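Local coordinates for protein N-acetylglucosamine 2-epimerase (Xylella fastidiosa, PDB 3GT5) that is probably a sugar epimerase or isomerase of the N-acylglucosamine 2-epimerase family, at residues A[86-91]-A[95-100]; A[200-205]-A[251-256]; A[346-351]-A[367-372]. All coordinates share one frame; numbering follows the deposited sequence. Where two conformers were deposited one is given.

How the interactions relate
All three contacts are largely buried, but they differ in depth and chemistry. Interaction 2 lies closest to the centre of the chain and is apolar: a tryptophan of helix 247-263 meets helix 192-211. Interactions 1 and 3 lie further out and depend on polar groups. In 86-91 with 95-100, a helix end is tied to the loop leading into a strand by backbone bonds and a histidine, whereas 346-351 with 367-372 joins two loops through one lysine-aspartate salt bridge. The three centres are 28 to 29 Å apart and none touches another. Interactions 2 and 3 lie on opposite sides of the chain's centre, and no helix or strand is common to any two contacts.

Interaction 1: residues A[86-91]-A[95-100]; sequences DVHRNP and GYAWTL
The imidazole of H88 carries the CD1 methyl of L100 over one face and meets the carbonyl O of A97 at its edge, while the phenol ring of Y96 has R89 CG over one face and H88 CB at its edge. These groups sit where helix 71-88 of the (alpha/alpha)6 barrel of this family ends and the chain turns back toward strand 99-101. L100 CD1 lies 3.6 Å from the centroid of the H88 ring, a CH-pi contact, and the same methyl touches V87 CG1. That valine branch lies anti to its backbone N (chi1 -178°), which directs it to the leucine. On the second ring, the extended R89 chain runs obliquely across the phenol, with CG 4.1 Å from the Y96 centroid; the hydroxyl beyond it is bonded to Y122.

H88 grips A97 twice. Its ND1 donates to A97 O at 2.8 Å, tilted 25° from the carbonyl plane, and its own carbonyl O accepts from A97 N, also at 2.8 Å, the donor standing above that carbonyl plane. Since NE2 is bonded to S54 OG, both ring nitrogens are engaged and the rotation of the imidazole is fixed.

R89, the first residue to leave helical geometry, pairs with Y96 as a single antiparallel bridge of the non-hydrogen-bonded kind, their CA atoms 4.3 Å apart. Within it Y96 CA makes a C-H...O contact of 3.4 Å with H88 O. L100 enters the sheet beyond, bonding to R49 of strand 48-50. The bridge is closed on its other flank by N90, whose side-chain OD1 accepts from A92 N and whose backbone N points almost straight at G95 O, 2.8 Å away.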
# COMPACT_ATOMS: atom_id res chain seq x y z
N ASP A 86 -14.80 -15.96 -5.47
CA ASP A 86 -16.08 -16.35 -6.06
C ASP A 86 -16.71 -15.30 -6.93
O ASP A 86 -17.51 -15.64 -7.84
CB ASP A 86 -17.06 -16.74 -4.96
CG ASP A 86 -16.55 -17.92 -4.15
OD1 ASP A 86 -15.58 -18.60 -4.58
OD2 ASP A 86 -17.13 -18.17 -3.07
N VAL A 87 -16.37 -14.03 -6.68
CA VAL A 87 -17.00 -12.92 -7.39
C VAL A 87 -16.02 -12.17 -8.28
O VAL A 87 -16.32 -11.93 -9.43
CB VAL A 87 -17.73 -11.98 -6.44
CG1 VAL A 87 -18.44 -10.87 -7.19
CG2 VAL A 87 -18.71 -12.78 -5.58
N HIS A 88 -14.84 -11.80 -7.76
CA HIS A 88 -13.83 -11.11 -8.60
C HIS A 88 -13.18 -12.03 -9.62
O HIS A 88 -12.99 -11.64 -10.77
CB HIS A 88 -12.72 -10.44 -7.77
CG HIS A 88 -13.13 -9.17 -7.12
ND1 HIS A 88 -13.13 -7.96 -7.78
CD2 HIS A 88 -13.60 -8.92 -5.87
CE1 HIS A 88 -13.52 -7.01 -6.94
NE2 HIS A 88 -13.79 -7.56 -5.77
N ARG A 89 -12.83 -13.23 -9.21
CA ARG A 89 -12.02 -14.10 -10.03
C ARG A 89 -12.84 -14.73 -11.16
O ARG A 89 -13.91 -15.27 -10.94
CB ARG A 89 -11.41 -15.19 -9.20
CG ARG A 89 -10.36 -16.02 -9.93
CD ARG A 89 -9.77 -17.08 -9.02
NE ARG A 89 -8.70 -17.75 -9.74
CZ ARG A 89 -8.83 -18.88 -10.42
NH1 ARG A 89 -10.00 -19.53 -10.43
NH2 ARG A 89 -7.78 -19.38 -11.07
N ASN A 90 -12.29 -14.62 -12.36
CA ASN A 90 -12.83 -15.24 -13.56
C ASN A 90 -12.18 -16.62 -13.73
O ASN A 90 -10.97 -16.73 -14.04
CB ASN A 90 -12.57 -14.34 -14.77
CG ASN A 90 -13.10 -14.92 -16.06
OD1 ASN A 90 -13.47 -16.10 -16.11
ND2 ASN A 90 -13.12 -14.10 -17.10
N PRO A 91 -12.94 -17.69 -13.46
CA PRO A 91 -12.39 -19.05 -13.56
C PRO A 91 -11.87 -19.41 -14.95
O PRO A 91 -10.97 -20.23 -15.04
CB PRO A 91 -13.60 -19.94 -13.20
CG PRO A 91 -14.49 -19.06 -12.40
CD PRO A 91 -14.37 -17.72 -13.05
N GLY A 95 -7.94 -14.30 -14.33
CA GLY A 95 -7.89 -12.88 -13.99
C GLY A 95 -9.00 -12.47 -13.02
O GLY A 95 -9.93 -13.25 -12.72
N TYR A 96 -8.90 -11.23 -12.53
CA TYR A 96 -9.77 -10.74 -11.47
C TYR A 96 -10.41 -9.47 -11.92
O TYR A 96 -9.70 -8.59 -12.39
CB TYR A 96 -8.96 -10.46 -10.18
CG TYR A 96 -8.46 -11.70 -9.51
CD1 TYR A 96 -9.17 -12.25 -8.43
CD2 TYR A 96 -7.27 -12.32 -9.92
CE1 TYR A 96 -8.72 -13.38 -7.81
CE2 TYR A 96 -6.82 -13.44 -9.32
CZ TYR A 96 -7.53 -14.00 -8.26
OH TYR A 96 -7.08 -15.15 -7.66
N ALA A 97 -11.71 -9.35 -11.73
CA ALA A 97 -12.42 -8.11 -12.07
C ALA A 97 -11.84 -6.96 -11.26
O ALA A 97 -11.74 -7.07 -10.04
CB ALA A 97 -13.92 -8.26 -11.82
N TRP A 98 -11.51 -5.87 -11.94
CA TRP A 98 -11.04 -4.63 -11.31
C TRP A 98 -12.15 -3.92 -10.53
O TRP A 98 -11.97 -3.51 -9.38
CB TRP A 98 -10.42 -3.73 -12.40
CG TRP A 98 -9.73 -2.49 -11.96
CD1 TRP A 98 -10.03 -1.22 -12.36
CD2 TRP A 98 -8.57 -2.37 -11.10
NE1 TRP A 98 -9.18 -0.33 -11.79
CE2 TRP A 98 -8.26 -1.00 -11.03
CE3 TRP A 98 -7.75 -3.29 -10.41
CZ2 TRP A 98 -7.19 -0.52 -10.27
CZ3 TRP A 98 -6.67 -2.79 -9.66
CH2 TRP A 98 -6.40 -1.42 -9.60
N THR A 99 -13.31 -3.74 -11.18
CA THR A 99 -14.48 -3.18 -10.52
C THR A 99 -15.76 -3.99 -10.88
O THR A 99 -15.87 -4.62 -11.95
CB THR A 99 -14.68 -1.71 -10.92
OG1 THR A 99 -14.80 -1.65 -12.33
CG2 THR A 99 -13.51 -0.80 -10.50
N LEU A 100 -16.69 -3.99 -9.94
CA LEU A 100 -17.96 -4.69 -10.06
C LEU A 100 -19.05 -3.71 -9.72
O LEU A 100 -18.84 -2.76 -8.97
CB LEU A 100 -18.04 -5.87 -9.10
CG LEU A 100 -16.97 -6.97 -9.12
CD1 LEU A 100 -16.85 -7.68 -7.78
CD2 LEU A 100 -17.29 -7.96 -10.22

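Interaction 2: residues A[200-205]-A[251-256]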
# COMPACT_ATOMS: atom_id res chain seq x y z
N VAL A 200 14.78 -8.80 -6.17
CA VAL A 200 15.00 -8.42 -7.59
C VAL A 200 14.21 -7.12 -7.92
O VAL A 200 14.78 -6.16 -8.47
CB VAL A 200 14.61 -9.52 -8.59
CG1 VAL A 200 14.66 -8.99 -10.07
CG2 VAL A 200 15.51 -10.78 -8.45
N LEU A 201 12.95 -7.09 -7.54
CA LEU A 201 12.08 -5.92 -7.79
C LEU A 201 12.65 -4.69 -7.11
O LEU A 201 12.74 -3.60 -7.72
CB LEU A 201 10.66 -6.17 -7.29
CG LEU A 201 9.81 -7.26 -7.93
CD1 LEU A 201 8.45 -7.43 -7.17
CD2 LEU A 201 9.58 -7.03 -9.44
N ALA A 202 13.02 -4.82 -5.82
CA ALA A 202 13.68 -3.69 -5.12
C ALA A 202 14.97 -3.18 -5.80
O ALA A 202 15.18 -2.00 -5.95
CB ALA A 202 13.96 -4.03 -3.64
N ASP A 203 15.81 -4.10 -6.23
CA ASP A 203 17.04 -3.73 -6.89
C ASP A 203 16.76 -2.97 -8.20
O ASP A 203 17.31 -1.87 -8.44
CB ASP A 203 17.84 -4.97 -7.18
CG ASP A 203 19.04 -4.67 -8.08
OD1 ASP A 203 19.83 -3.80 -7.73
OD2 ASP A 203 19.11 -5.25 -9.20
N ARG A 204 15.87 -3.52 -9.01
CA ARG A 204 15.58 -2.93 -10.32
C ARG A 204 14.95 -1.54 -10.16
O ARG A 204 15.33 -0.59 -10.86
CB ARG A 204 14.67 -3.82 -11.15
CG ARG A 204 15.27 -5.14 -11.58
CD ARG A 204 16.56 -5.01 -12.35
NE ARG A 204 16.94 -6.36 -12.80
CZ ARG A 204 17.62 -7.24 -12.06
NH1 ARG A 204 18.05 -6.89 -10.87
NH2 ARG A 204 17.89 -8.47 -12.53
N ILE A 205 14.00 -1.42 -9.25
CA ILE A 205 13.35 -0.09 -9.07
C ILE A 205 14.26 0.93 -8.32
O ILE A 205 14.45 2.08 -8.77
CB ILE A 205 12.00 -0.22 -8.34
CG1 ILE A 205 11.00 -1.07 -9.13
CG2 ILE A 205 11.39 1.20 -8.03
CD1 ILE A 205 10.54 -0.51 -10.55
N THR A 251 9.42 6.96 0.55
CA THR A 251 9.46 6.47 1.93
C THR A 251 8.92 5.05 2.04
O THR A 251 9.45 4.24 2.81
CB THR A 251 8.79 7.43 2.91
OG1 THR A 251 7.38 7.50 2.64
CG2 THR A 251 9.49 8.84 2.79
N GLU A 252 7.88 4.74 1.27
CA GLU A 252 7.37 3.37 1.22
C GLU A 252 8.44 2.41 0.76
O GLU A 252 8.57 1.32 1.32
CB GLU A 252 6.16 3.30 0.31
CG GLU A 252 5.44 1.96 0.27
CD GLU A 252 4.01 2.02 -0.27
OE1 GLU A 252 3.49 3.10 -0.70
OE2 GLU A 252 3.34 0.95 -0.28
N TRP A 253 9.20 2.78 -0.26
CA TRP A 253 10.34 1.94 -0.67
C TRP A 253 11.39 1.82 0.44
O TRP A 253 11.98 0.74 0.64
CB TRP A 253 10.98 2.48 -1.95
CG TRP A 253 10.41 1.92 -3.19
CD1 TRP A 253 9.71 2.58 -4.16
CD2 TRP A 253 10.47 0.55 -3.61
NE1 TRP A 253 9.33 1.72 -5.15
CE2 TRP A 253 9.81 0.46 -4.85
CE3 TRP A 253 11.04 -0.61 -3.04
CZ2 TRP A 253 9.67 -0.76 -5.56
CZ3 TRP A 253 10.90 -1.82 -3.76
CH2 TRP A 253 10.25 -1.87 -5.00
N ALA A 254 11.68 2.91 1.14
CA ALA A 254 12.62 2.87 2.25
C ALA A 254 12.19 1.82 3.28
O ALA A 254 13.02 1.02 3.77
CB ALA A 254 12.79 4.23 2.90
N LYS A 255 10.90 1.79 3.58
CA LYS A 255 10.33 0.78 4.48
C LYS A 255 10.51 -0.64 3.92
O LYS A 255 10.95 -1.56 4.64
CB LYS A 255 8.86 1.09 4.71
CG LYS A 255 8.13 0.17 5.72
CD LYS A 255 6.61 0.17 5.56
CE LYS A 255 6.17 -0.54 4.32
NZ LYS A 255 4.79 -0.26 4.06
N LEU A 256 10.16 -0.83 2.66
CA LEU A 256 10.30 -2.16 2.06
C LEU A 256 11.76 -2.63 2.04
O LEU A 256 12.04 -3.82 2.27
CB LEU A 256 9.72 -2.18 0.64
CG LEU A 256 8.22 -1.96 0.52
CD1 LEU A 256 7.91 -1.92 -0.98
CD2 LEU A 256 7.32 -3.04 1.27
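Helix-to-helix packing in the (alpha/alpha)6 barrel brings W253 of helix 247-263 against helix 192-211. The axes of the short segments 200-205 and 251-256 approach to 11.4 Å and run roughly antiparallel, their directions 139° apart. At such a separation a large side chain has to bridge the gap, and W253 does so, its six-membered ring reaching the backbone of the facing helix. CZ3 of W253 lies 3.6 Å from A202 CA and 3.8 Å from A202 CB, and CH2 approaches the carbonyl O of L201, an oxygen already taken up by the helical bond from I205 N.

I205, one turn further along, meets the CZ2-CE2-NE1 side of the indole. Its CB is 3.7 Å from W253 CZ2, and CG2, the branch set anti to the backbone N, lies 3.6 Å from W253 NE1. CG1 also touches CZ2, and only the terminal CD1 leads away from the indole. The isoleucine side chain crosses that of W253 at about a right angle, with CB, CG1 and CG2 together making the contact. Within its own helix, L256 CD1 rests over one face of the indole.

No hydrogen bond passes between the two segments. The indole N-H is nevertheless satisfied, since NE1 is bonded to OE1 of Q172 at the start of helix 172-189, and this fixes the turn of the ring while its benzo part stays in apolar surroundings. M176 of the same helix and L276 of helix 269-284 also touch W253. The 200-205 side has partly exposed residues, whereas 251-256 is buried throughout, an arrangement consistent with outer and inner layers of the (alpha/alpha)6 barrel typical of this epimerase family.

Interaction 3: residues A[346-351]-A[367-372]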
# COMPACT_ATOMS: atom_id res chain seq x y z
N MET A 346 -5.09 14.68 10.71
CA MET A 346 -5.56 13.63 9.84
C MET A 346 -6.40 12.53 10.50
O MET A 346 -7.21 11.90 9.85
CB MET A 346 -4.37 12.97 9.12
CG MET A 346 -3.55 13.97 8.29
SD MET A 346 -3.16 13.46 6.56
CE MET A 346 -4.83 13.28 6.08
N VAL A 347 -6.18 12.28 11.79
CA VAL A 347 -6.93 11.24 12.48
C VAL A 347 -8.25 11.82 12.99
O VAL A 347 -8.26 12.86 13.64
CB VAL A 347 -6.11 10.70 13.68
CG1 VAL A 347 -6.97 9.67 14.48
CG2 VAL A 347 -4.79 10.08 13.23
N ASP A 348 -9.34 11.13 12.71
CA ASP A 348 -10.69 11.57 13.10
C ASP A 348 -10.91 11.08 14.54
O ASP A 348 -11.13 9.90 14.76
CB ASP A 348 -11.73 10.99 12.16
CG ASP A 348 -13.18 11.42 12.50
OD1 ASP A 348 -13.42 11.90 13.66
OD2 ASP A 348 -14.07 11.31 11.63
N HIS A 349 -10.82 12.00 15.49
CA HIS A 349 -10.98 11.64 16.91
C HIS A 349 -12.43 11.43 17.35
O HIS A 349 -12.66 10.94 18.45
CB HIS A 349 -10.28 12.65 17.79
CG HIS A 349 -8.82 12.76 17.48
ND1 HIS A 349 -7.95 11.72 17.70
CD2 HIS A 349 -8.10 13.72 16.86
CE1 HIS A 349 -6.75 12.05 17.28
NE2 HIS A 349 -6.80 13.28 16.80
N ARG A 350 -13.39 11.81 16.52
CA ARG A 350 -14.80 11.60 16.82
C ARG A 350 -15.28 10.21 16.40
O ARG A 350 -15.94 9.54 17.16
CB ARG A 350 -15.68 12.66 16.16
CG ARG A 350 -17.19 12.48 16.48
CD ARG A 350 -18.01 13.69 16.05
NE ARG A 350 -19.05 14.01 17.03
CZ ARG A 350 -19.94 14.98 16.87
NH1 ARG A 350 -19.93 15.72 15.76
NH2 ARG A 350 -20.85 15.21 17.80
N TYR A 351 -14.90 9.77 15.19
CA TYR A 351 -15.38 8.53 14.62
C TYR A 351 -14.31 7.48 14.38
O TYR A 351 -14.65 6.30 14.22
CB TYR A 351 -16.12 8.80 13.31
CG TYR A 351 -17.36 9.65 13.45
CD1 TYR A 351 -18.47 9.20 14.19
CD2 TYR A 351 -17.44 10.90 12.83
CE1 TYR A 351 -19.62 9.97 14.28
CE2 TYR A 351 -18.62 11.69 12.92
CZ TYR A 351 -19.69 11.21 13.66
OH TYR A 351 -20.86 11.96 13.79
N ASP A 367 -16.78 14.99 3.03
CA ASP A 367 -16.98 13.98 4.09
C ASP A 367 -16.74 12.54 3.60
O ASP A 367 -17.13 11.58 4.27
CB ASP A 367 -18.42 14.08 4.62
CG ASP A 367 -19.47 13.61 3.59
OD1 ASP A 367 -19.15 13.48 2.37
OD2 ASP A 367 -20.63 13.35 4.00
N GLU A 368 -16.10 12.40 2.44
CA GLU A 368 -15.81 11.07 1.87
C GLU A 368 -14.51 10.50 2.43
O GLU A 368 -13.46 10.56 1.81
CB GLU A 368 -15.78 11.17 0.35
CG GLU A 368 -17.15 11.54 -0.19
CD GLU A 368 -17.24 11.65 -1.72
OE1 GLU A 368 -16.25 11.49 -2.44
OE2 GLU A 368 -18.35 11.93 -2.21
N LYS A 369 -14.60 9.97 3.65
CA LYS A 369 -13.46 9.47 4.39
C LYS A 369 -12.74 8.35 3.67
O LYS A 369 -11.53 8.36 3.58
CB LYS A 369 -13.89 8.96 5.76
CG LYS A 369 -12.78 8.33 6.60
CD LYS A 369 -13.23 8.12 8.02
CE LYS A 369 -13.08 9.32 8.92
NZ LYS A 369 -13.87 9.14 10.18
N SER A 370 -13.50 7.38 3.22
CA SER A 370 -12.91 6.18 2.62
C SER A 370 -13.70 5.81 1.38
O SER A 370 -14.59 4.97 1.43
CB SER A 370 -12.90 5.01 3.57
OG SER A 370 -12.13 5.26 4.69
N PRO A 371 -13.33 6.39 0.24
CA PRO A 371 -13.84 5.88 -1.03
C PRO A 371 -13.15 4.56 -1.40
O PRO A 371 -12.21 4.13 -0.72
CB PRO A 371 -13.51 7.00 -2.02
CG PRO A 371 -12.55 7.94 -1.31
CD PRO A 371 -12.32 7.45 0.07
N ALA A 372 -13.58 3.97 -2.49
CA ALA A 372 -13.01 2.72 -3.01
C ALA A 372 -11.52 2.87 -3.13
O ALA A 372 -11.01 3.90 -3.59
CB ALA A 372 -13.61 2.40 -4.36
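One salt bridge between K369 and D348 carries this contact: NZ of the lysine lies 2.6 Å from OD2 of the aspartate. The ammonium meets OD2 on its anti side, 34° out of the carboxylate plane, and the two side chains cross at about a right angle. The lysine chain is extended as far as CD and then bends (chi3 -85°), which swings CE and NZ to the carboxylate. Both residues are buried, so each charge probably stabilises the other.

Hydrogen bonds hold the two ends of the pair in place. On the aspartate, OD1 accepts from R350 N at 2.9 Å, forming an Asx turn, and from Y351 N at 3.0 Å. Both donors come from the same face of the carboxylate; the first lies nearly on the C-O line, the second well above the plane. With OD1 committed to its own loop, OD2 is turned to the lysine. K369 NZ is further bonded to the carbonyl oxygens of D39 and G352, so three oxygens surround the ammonium.

Van der Waals contact is slight: Y351 CB lies 3.9 Å from K369 NZ, and K369 CE packs 3.9 Å from D348 CB.

The bridge thus joins the loop that follows helix 329-346 to the loop that leads into helix 377-387. K369 also leans on F21 of helix 8-22, which V347 touches at H14, while K369 and S370 both face F37 of strand 36-37 as a classic beta bulge.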